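Local coordinates for protein tropomodulin (Caenorhabditis elegans, PDB 1PGV) that probably caps the pointed ends of actin filaments and so maintains their length and dynamics, this chain being its C-terminal domain, at residues C32-R37 with S61-A66; K56-R60 with T80-E86; L115-R120 with D148-I153. All blocks are in the same frame, centred on the assembly; numbering follows the deposited sequence.

Contact 1: residues C32-R37 with S61-A66; sequences CINRLR and SLIEAA
With CG1 anti to its own carbonyl carbon (chi1 -71°) and chi2 extended, I33 reaches across to helix 56-66, its CG1 lying 3.8 Å from L62 CA and its CD1 ending beside S61. L62 has CG anti to the backbone N (chi1 177°), which swings CD1 back between the helices. There it meets C32 CB, I33 CG1 and L36 CD1, each at 3.9 Å. L36 CD1 also rests on A66, 3.8 Å from its CA.

The small A65 lets the backbones come close: its CB sits 3.6 Å from I33 O and 3.7 Å from R37 CG, and the segment axes approach to 8.1 Å at 22°. These are neighbouring, nearly parallel helices of a leucine-rich-repeat-like fold, with V46 and F75 of the adjacent strands on their inner side. On the outer side the extended R37 chain runs back beside its own helix, so that I33 CG2 lies over the centre of one guanidinium face. R37 NH2 gives a hydrogen bond to a water at 2.8 Å, and that water donates to S61 O. Direct contact between the helices is thus made largely by carbon side chains, and polar linkage is left to water at the exposed margin.

Contact 2: residues K56-R60 with T80-E86; sequences KERIR and TAISDSE
K56-R60 is the opening of helix 56-66, and T80-E86 is a loop that turns into the short helix 84-87 at S83, the N-cap residue. The backbones come nearest at R60 and E86, whose CA atoms are 5.5 Å apart; A81 has positive phi (55°), bending the loop just before I82.

K56 lies across E86, its CB 3.6 Å from E86 CG. A bend at chi2 (-49°) then carries the rest of the lysine chain toward the loop, where NZ stands 3.1 Å from T80 O. Deeper in, I59 CD1 presses on I82 CG2 at 3.6 Å, while V54 also touches I59. The contact lies in a leucine-rich-repeat-like fold, in which each strand runs through a loop into a helix on the convex side; the loop here is tied to the following one by N108, whose OD1 accepts from T80 N and I82 N.

E86 is bent back over the start of its own helix. Its OE1 takes S83 N at 2.8 Å, nearly straight at 163°, and also S83 OG, both from the same face of the carboxylate, while S85 OG reaches OE2 at 2.6 Å from above the plane. With the N3 side chain accepting from the N-cap amide, this is one half of a capping box. Replacing E86 by alanine is likely to leave the amide of S83 without this acceptor and open a gap beside the K56 chain. R60 runs extended beside this turn: S85 CB lies at the edge of its guanidinium, in plane, and NE makes a weak bond to S85 O at 3.4 Å.

Contact 3: residues L115-R120 with D148-I153; sequences LARLLR and DMMMAI
R120 and D148 carry the polar side of this contact, joined by a salt bridge in which one carboxylate oxygen does the work. D148 OD1 accepts from R120 NE at 2.8 Å (157°) and from NH2 at 3.1 Å, both in the guanidinium plane, although the two flat groups stand 58° apart. The same NH2 also bonds to D148 O, an oxygen already taken by A152 N within its helix. A bend at chi3 turns the arginine chain across to the other helix, and A152 CB then covers one guanidinium face, offset toward its rim. Three bonds from two nitrogens thus fix the rotation of the group.

Water adds a further link, donating to A116 O and to D148 OD1, so that OD1 receives three hydrogens.

The apolar side is led by M149. Its extended chain runs toward helix 112-121, where CE meets L115 CB at 3.5 Å and A116 N at 3.6 Å. L119 crosses it at about a right angle, with CD1 3.8 Å from M149 CG and 4.1 Å from I153 CD1. F131 of strand 130-132 also packs on L119, and F166 of a loop on M149.

The two segment axes are 9.2 Å apart and only 10° from parallel, the side-by-side helix packing of a right-handed, leucine-rich-repeat-like alpha/beta fold with an all-parallel sheet.

All three contacts join elements adjacent in one alpha/beta fold. Contacts 1 and 2 share helix 56-66: its later turns meet helix 29-37, its first turn the loop and short helix that follow strand 74-76. Their centres are 14 Å apart, and they touch where I63 CD1 meets E86 O. Contact 3 is separate, its centre about 25 Å from that of contact 1 and across the chain's centre. Contacts 1 and 3 are both buried helix pairs, but contact 1 has a water bridge at its margin, while contact 3 adds a direct salt bridge to its water. Contact 2, only partly buried, packs long charged chains against a helix start whose polar bonds are internal, with one weak bond across.

Contact 1: residues C32-R37 with S61-A66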
loop_
_atom_site.group_PDB
_atom_site.type_symbol
_atom_site.label_atom_id
_atom_site.label_comp_id
_atom_site.label_asym_id
_atom_site.label_seq_id
_atom_site.Cartn_x
_atom_site.Cartn_y
_atom_site.Cartn_z
ATOM N N CYS A 32 2.006 18.351 6.208
ATOM C CA CYS A 32 1.311 17.068 6.207
ATOM C C CYS A 32 1.558 16.328 7.519
ATOM O O CYS A 32 0.636 15.764 8.108
ATOM C CB CYS A 32 1.777 16.210 5.027
ATOM S SG CYS A 32 1.162 16.752 3.413
ATOM N N ILE A 33 2.807 16.335 7.974
ATOM C CA ILE A 33 3.156 15.674 9.224
ATOM C C ILE A 33 2.318 16.234 10.367
ATOM O O ILE A 33 1.673 15.485 11.100
ATOM C CB ILE A 33 4.655 15.862 9.560
ATOM C CG1 ILE A 33 5.509 15.037 8.592
ATOM C CG2 ILE A 33 4.923 15.454 11.007
ATOM C CD1 ILE A 33 7.002 15.226 8.768
ATOM N N ASN A 34 2.325 17.554 10.514
ATOM C CA ASN A 34 1.561 18.192 11.581
ATOM C C ASN A 34 0.066 17.917 11.473
ATOM O O ASN A 34 -0.584 17.618 12.471
ATOM C CB ASN A 34 1.803 19.705 11.588
ATOM C CG ASN A 34 3.202 20.070 12.048
ATOM O OD1 ASN A 34 3.670 19.596 13.085
ATOM N ND2 ASN A 34 3.875 20.923 11.281
ATOM N N ARG A 35 -0.478 18.016 10.264
ATOM C CA ARG A 35 -1.904 17.785 10.061
ATOM C C ARG A 35 -2.325 16.340 10.319
ATOM O O ARG A 35 -3.347 16.093 10.954
ATOM C CB ARG A 35 -2.309 18.210 8.647
ATOM C CG ARG A 35 -2.194 19.714 8.414
ATOM C CD ARG A 35 -2.605 20.090 7.004
ATOM N NE ARG A 35 -4.022 19.826 6.757
ATOM C CZ ARG A 35 -4.583 19.857 5.553
ATOM N NH1 ARG A 35 -3.846 20.138 4.486
ATOM N NH2 ARG A 35 -5.879 19.606 5.415
ATOM N N LEU A 36 -1.539 15.385 9.831
ATOM C CA LEU A 36 -1.862 13.975 10.039
ATOM C C LEU A 36 -1.835 13.623 11.526
ATOM O O LEU A 36 -2.694 12.890 12.015
ATOM C CB LEU A 36 -0.884 13.086 9.262
ATOM C CG LEU A 36 -1.076 13.076 7.743
ATOM C CD1 LEU A 36 0.087 12.373 7.070
ATOM C CD2 LEU A 36 -2.393 12.390 7.401
ATOM N N ARG A 37 -0.851 14.156 12.243
ATOM C CA ARG A 37 -0.730 13.897 13.675
ATOM C C ARG A 37 -1.963 14.377 14.433
ATOM O O ARG A 37 -2.392 13.748 15.399
ATOM C CB ARG A 37 0.507 14.595 14.247
ATOM C CG ARG A 37 1.825 13.960 13.857
ATOM C CD ARG A 37 2.990 14.723 14.464
ATOM N NE ARG A 37 4.273 14.094 14.169
ATOM C CZ ARG A 37 5.450 14.688 14.343
ATOM N NH1 ARG A 37 5.503 15.929 14.811
ATOM N NH2 ARG A 37 6.572 14.045 14.049
ATOM N N SER A 61 8.900 10.061 9.762
ATOM C CA SER A 61 7.982 10.794 10.627
ATOM C C SER A 61 6.627 10.994 9.947
ATOM O O SER A 61 5.587 11.011 10.608
ATOM C CB SER A 61 8.586 12.147 11.022
ATOM O OG SER A 61 8.949 12.902 9.881
ATOM N N LEU A 62 6.645 11.137 8.625
ATOM C CA LEU A 62 5.418 11.316 7.853
ATOM C C LEU A 62 4.578 10.042 7.942
ATOM O O LEU A 62 3.381 10.090 8.229
ATOM C CB LEU A 62 5.752 11.611 6.390
ATOM C CG LEU A 62 4.561 11.744 5.433
ATOM C CD1 LEU A 62 3.705 12.951 5.830
ATOM C CD2 LEU A 62 5.068 11.893 4.009
ATOM N N ILE A 63 5.216 8.902 7.688
ATOM C CA ILE A 63 4.535 7.614 7.755
ATOM C C ILE A 63 3.949 7.408 9.144
ATOM O O ILE A 63 2.800 7.000 9.292
ATOM C CB ILE A 63 5.507 6.450 7.442
ATOM C CG1 ILE A 63 5.912 6.502 5.968
ATOM C CG2 ILE A 63 4.858 5.118 7.786
ATOM C CD1 ILE A 63 7.054 5.575 5.594
ATOM N N GLU A 64 4.746 7.699 10.165
ATOM C CA GLU A 64 4.301 7.544 11.544
ATOM C C GLU A 64 3.119 8.469 11.825
ATOM O O GLU A 64 2.179 8.100 12.528
ATOM C CB GLU A 64 5.460 7.857 12.497
ATOM C CG GLU A 64 5.138 7.668 13.970
ATOM C CD GLU A 64 6.331 7.963 14.869
ATOM O OE1 GLU A 64 6.198 7.827 16.102
ATOM O OE2 GLU A 64 7.404 8.330 14.341
ATOM N N ALA A 65 3.170 9.672 11.266
ATOM C CA ALA A 65 2.097 10.643 11.462
ATOM C C ALA A 65 0.797 10.126 10.846
ATOM O O ALA A 65 -0.275 10.233 11.446
ATOM C CB ALA A 65 2.481 11.970 10.830
ATOM N N ALA A 66 0.903 9.559 9.648
ATOM C CA ALA A 66 -0.257 9.028 8.939
ATOM C C ALA A 66 -1.041 8.011 9.768
ATOM O O ALA A 66 -2.246 7.837 9.568
ATOM C CB ALA A 66 0.184 8.402 7.621
HETATM O O HOH W 1 5.591 11.473 13.609
#

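Contact 2: residues K56-R60 with T80-E86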
loop_
_atom_site.group_PDB
_atom_site.type_symbol
_atom_site.label_atom_id
_atom_site.label_comp_id
_atom_site.label_asym_id
_atom_site.label_seq_id
_atom_site.Cartn_x
_atom_site.Cartn_y
_atom_site.Cartn_z
ATOM N N LYS A 56 15.257 11.064 5.099
ATOM C CA LYS A 56 14.581 9.824 5.442
ATOM C C LYS A 56 13.935 9.854 6.819
ATOM O O LYS A 56 12.995 9.104 7.085
ATOM C CB LYS A 56 15.563 8.655 5.331
ATOM C CG LYS A 56 16.293 8.619 3.993
ATOM C CD LYS A 56 15.323 8.766 2.819
ATOM C CE LYS A 56 16.064 9.032 1.515
ATOM N NZ LYS A 56 15.145 9.179 0.348
ATOM N N GLU A 57 14.429 10.719 7.699
ATOM C CA GLU A 57 13.851 10.816 9.031
ATOM C C GLU A 57 12.492 11.496 8.912
ATOM O O GLU A 57 11.568 11.201 9.669
ATOM C CB GLU A 57 14.760 11.621 9.960
ATOM C CG GLU A 57 14.357 11.539 11.424
ATOM C CD GLU A 57 15.322 12.273 12.336
ATOM O OE1 GLU A 57 16.547 12.038 12.219
ATOM O OE2 GLU A 57 14.859 13.079 13.173
ATOM N N ARG A 58 12.378 12.407 7.949
ATOM C CA ARG A 58 11.124 13.119 7.712
ATOM C C ARG A 58 10.103 12.169 7.088
ATOM O O ARG A 58 8.918 12.197 7.429
ATOM C CB ARG A 58 11.355 14.314 6.784
ATOM C CG ARG A 58 12.088 15.487 7.425
ATOM C CD ARG A 58 11.227 16.196 8.464
ATOM N NE ARG A 58 11.000 15.382 9.654
ATOM C CZ ARG A 58 10.257 15.762 10.689
ATOM N NH1 ARG A 58 9.664 16.949 10.680
ATOM N NH2 ARG A 58 10.114 14.961 11.736
ATOM N N ILE A 59 10.564 11.333 6.165
ATOM C CA ILE A 59 9.681 10.372 5.524
ATOM C C ILE A 59 9.191 9.404 6.595
ATOM O O ILE A 59 8.017 9.031 6.620
ATOM C CB ILE A 59 10.406 9.603 4.400
ATOM C CG1 ILE A 59 10.697 10.558 3.239
ATOM C CG2 ILE A 59 9.558 8.422 3.935
ATOM C CD1 ILE A 59 11.407 9.925 2.068
ATOM N N ARG A 60 10.091 9.005 7.491
ATOM C CA ARG A 60 9.715 8.101 8.570
ATOM C C ARG A 60 8.697 8.776 9.484
ATOM O O ARG A 60 7.746 8.143 9.933
ATOM C CB ARG A 60 10.938 7.698 9.398
ATOM C CG ARG A 60 11.837 6.649 8.762
ATOM C CD ARG A 60 12.985 6.306 9.711
ATOM N NE ARG A 60 13.761 5.149 9.271
ATOM C CZ ARG A 60 14.801 4.653 9.938
ATOM N NH1 ARG A 60 15.191 5.215 11.076
ATOM N NH2 ARG A 60 15.449 3.591 9.476
ATOM N N THR A 80 10.664 7.789 -4.460
ATOM C CA THR A 80 11.186 8.660 -3.414
ATOM C C THR A 80 12.491 8.063 -2.889
ATOM O O THR A 80 13.012 8.491 -1.861
ATOM C CB THR A 80 10.205 8.798 -2.236
ATOM O OG1 THR A 80 9.810 7.496 -1.788
ATOM C CG2 THR A 80 8.970 9.588 -2.660
ATOM N N ALA A 81 12.996 7.065 -3.606
ATOM C CA ALA A 81 14.240 6.391 -3.250
ATOM C C ALA A 81 14.243 5.844 -1.826
ATOM O O ALA A 81 15.273 5.860 -1.156
ATOM C CB ALA A 81 15.423 7.344 -3.447
ATOM N N ILE A 82 13.096 5.359 -1.356
ATOM C CA ILE A 82 13.029 4.806 -0.009
ATOM C C ILE A 82 13.372 3.321 -0.028
ATOM O O ILE A 82 13.199 2.648 -1.042
ATOM C CB ILE A 82 11.633 4.990 0.620
ATOM C CG1 ILE A 82 10.558 4.418 -0.308
ATOM C CG2 ILE A 82 11.385 6.467 0.903
ATOM C CD1 ILE A 82 9.170 4.410 0.304
ATOM N N SER A 83 13.879 2.826 1.095
ATOM C CA SER A 83 14.249 1.418 1.222
ATOM C C SER A 83 13.478 0.812 2.388
ATOM O O SER A 83 12.680 1.490 3.028
ATOM C CB SER A 83 15.756 1.283 1.468
ATOM O OG SER A 83 16.093 1.744 2.762
ATOM N N ASP A 84 13.719 -0.464 2.671
ATOM C CA ASP A 84 13.016 -1.131 3.758
ATOM C C ASP A 84 13.049 -0.388 5.089
ATOM O O ASP A 84 12.058 -0.374 5.816
ATOM C CB ASP A 84 13.569 -2.542 3.961
ATOM C CG ASP A 84 13.076 -3.518 2.916
ATOM O OD1 ASP A 84 12.501 -3.070 1.897
ATOM O OD2 ASP A 84 13.266 -4.737 3.115
ATOM N N SER A 85 14.182 0.227 5.412
ATOM C CA SER A 85 14.298 0.942 6.676
ATOM C C SER A 85 13.265 2.061 6.824
ATOM O O SER A 85 12.697 2.242 7.900
ATOM C CB SER A 85 15.721 1.490 6.845
ATOM O OG SER A 85 16.157 2.173 5.685
ATOM N N GLU A 86 13.006 2.796 5.747
ATOM C CA GLU A 86 12.027 3.881 5.805
ATOM C C GLU A 86 10.590 3.398 5.627
ATOM O O GLU A 86 9.664 3.978 6.193
ATOM C CB GLU A 86 12.315 4.942 4.733
ATOM C CG GLU A 86 13.628 5.689 4.890
ATOM C CD GLU A 86 14.809 4.910 4.349
ATOM O OE1 GLU A 86 14.767 4.516 3.163
ATOM O OE2 GLU A 86 15.779 4.701 5.106
#

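Contact 3: residues L115-R120 with D148-I153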
loop_
_atom_site.group_PDB
_atom_site.type_symbol
_atom_site.label_atom_id
_atom_site.label_comp_id
_atom_site.label_asym_id
_atom_site.label_seq_id
_atom_site.Cartn_x
_atom_site.Cartn_y
_atom_site.Cartn_z
ATOM N N LEU A 115 7.603 -6.250 0.863
ATOM C CA LEU A 115 6.365 -6.105 0.095
ATOM C C LEU A 115 5.368 -7.186 0.491
ATOM O O LEU A 115 4.173 -6.927 0.607
ATOM C CB LEU A 115 6.648 -6.181 -1.405
ATOM C CG LEU A 115 7.444 -5.001 -1.971
ATOM C CD1 LEU A 115 7.575 -5.148 -3.483
ATOM C CD2 LEU A 115 6.735 -3.688 -1.615
ATOM N N ALA A 116 5.862 -8.405 0.701
ATOM C CA ALA A 116 4.990 -9.493 1.109
ATOM C C ALA A 116 4.370 -9.165 2.464
ATOM O O ALA A 116 3.190 -9.421 2.693
ATOM C CB ALA A 116 5.781 -10.812 1.190
ATOM N N ARG A 117 5.163 -8.605 3.373
ATOM C CA ARG A 117 4.641 -8.260 4.687
ATOM C C ARG A 117 3.605 -7.138 4.573
ATOM O O ARG A 117 2.580 -7.164 5.251
ATOM C CB ARG A 117 5.775 -7.830 5.618
ATOM C CG ARG A 117 6.755 -8.952 5.945
ATOM C CD ARG A 117 7.896 -8.435 6.812
ATOM N NE ARG A 117 7.413 -7.954 8.102
ATOM C CZ ARG A 117 8.093 -7.134 8.898
ATOM N NH1 ARG A 117 9.294 -6.698 8.537
ATOM N NH2 ARG A 117 7.572 -6.752 10.057
ATOM N N LEU A 118 3.870 -6.162 3.710
ATOM C CA LEU A 118 2.929 -5.053 3.535
ATOM C C LEU A 118 1.581 -5.568 3.014
ATOM O O LEU A 118 0.522 -5.177 3.516
ATOM C CB LEU A 118 3.496 -4.007 2.571
ATOM C CG LEU A 118 4.782 -3.291 3.008
ATOM C CD1 LEU A 118 5.199 -2.312 1.923
ATOM C CD2 LEU A 118 4.571 -2.577 4.335
ATOM N N LEU A 119 1.615 -6.442 2.013
ATOM C CA LEU A 119 0.377 -6.999 1.467
ATOM C C LEU A 119 -0.352 -7.872 2.482
ATOM O O LEU A 119 -1.576 -7.854 2.563
ATOM C CB LEU A 119 0.654 -7.816 0.200
ATOM C CG LEU A 119 0.454 -7.113 -1.141
ATOM C CD1 LEU A 119 0.905 -8.030 -2.264
ATOM C CD2 LEU A 119 -1.025 -6.747 -1.317
ATOM N N ARG A 120 0.386 -8.645 3.271
ATOM C CA ARG A 120 -0.278 -9.484 4.252
ATOM C C ARG A 120 -0.930 -8.608 5.328
ATOM O O ARG A 120 -1.982 -8.953 5.872
ATOM C CB ARG A 120 0.726 -10.468 4.876
ATOM C CG ARG A 120 0.086 -11.550 5.735
ATOM C CD ARG A 120 0.957 -12.807 5.748
ATOM N NE ARG A 120 0.866 -13.566 4.502
ATOM C CZ ARG A 120 -0.018 -14.537 4.282
ATOM N NH1 ARG A 120 -0.887 -14.869 5.227
ATOM N NH2 ARG A 120 -0.025 -15.190 3.128
ATOM N N ASP A 148 3.268 -16.300 -0.933
ATOM C CA ASP A 148 2.781 -15.558 0.225
ATOM C C ASP A 148 1.726 -14.563 -0.277
ATOM O O ASP A 148 0.577 -14.551 0.183
ATOM C CB ASP A 148 3.943 -14.784 0.853
ATOM C CG ASP A 148 3.548 -14.011 2.098
ATOM O OD1 ASP A 148 2.386 -13.541 2.194
ATOM O OD2 ASP A 148 4.415 -13.845 2.985
ATOM N N MET A 149 2.142 -13.741 -1.233
ATOM C CA MET A 149 1.280 -12.707 -1.814
ATOM C C MET A 149 -0.014 -13.223 -2.426
ATOM O O MET A 149 -1.088 -12.633 -2.224
ATOM C CB MET A 149 2.045 -11.933 -2.881
ATOM C CG MET A 149 3.196 -11.105 -2.352
ATOM S SD MET A 149 3.919 -10.128 -3.663
ATOM C CE MET A 149 4.765 -8.878 -2.695
ATOM N N MET A 150 0.070 -14.307 -3.192
ATOM C CA MET A 150 -1.133 -14.830 -3.822
ATOM C C MET A 150 -2.151 -15.305 -2.801
ATOM O O MET A 150 -3.354 -15.143 -3.004
ATOM C CB MET A 150 -0.800 -15.954 -4.808
ATOM C CG MET A 150 -0.254 -17.225 -4.196
ATOM S SD MET A 150 -0.107 -18.503 -5.476
ATOM C CE MET A 150 -0.364 -19.988 -4.480
ATOM N N MET A 151 -1.687 -15.879 -1.693
ATOM C CA MET A 151 -2.618 -16.341 -0.673
ATOM C C MET A 151 -3.196 -15.176 0.124
ATOM O O MET A 151 -4.374 -15.195 0.500
ATOM C CB MET A 151 -1.935 -17.330 0.273
ATOM C CG MET A 151 -1.484 -18.610 -0.427
ATOM S SD MET A 151 -2.785 -19.338 -1.459
ATOM C CE MET A 151 -3.816 -20.067 -0.226
ATOM N N ALA A 152 -2.371 -14.166 0.383
ATOM C CA ALA A 152 -2.807 -12.989 1.130
ATOM C C ALA A 152 -3.874 -12.248 0.335
ATOM O O ALA A 152 -4.899 -11.832 0.881
ATOM C CB ALA A 152 -1.635 -12.060 1.386
ATOM N N ILE A 153 -3.613 -12.080 -0.953
ATOM C CA ILE A 153 -4.542 -11.385 -1.840
ATOM C C ILE A 153 -5.855 -12.155 -1.967
ATOM O O ILE A 153 -6.942 -11.573 -1.929
ATOM C CB ILE A 153 -3.912 -11.197 -3.231
ATOM C CG1 ILE A 153 -2.735 -10.219 -3.133
ATOM C CG2 ILE A 153 -4.958 -10.691 -4.221
ATOM C CD1 ILE A 153 -1.886 -10.125 -4.393
HETATM O O HOH W 2 1.717 -11.091 1.040
#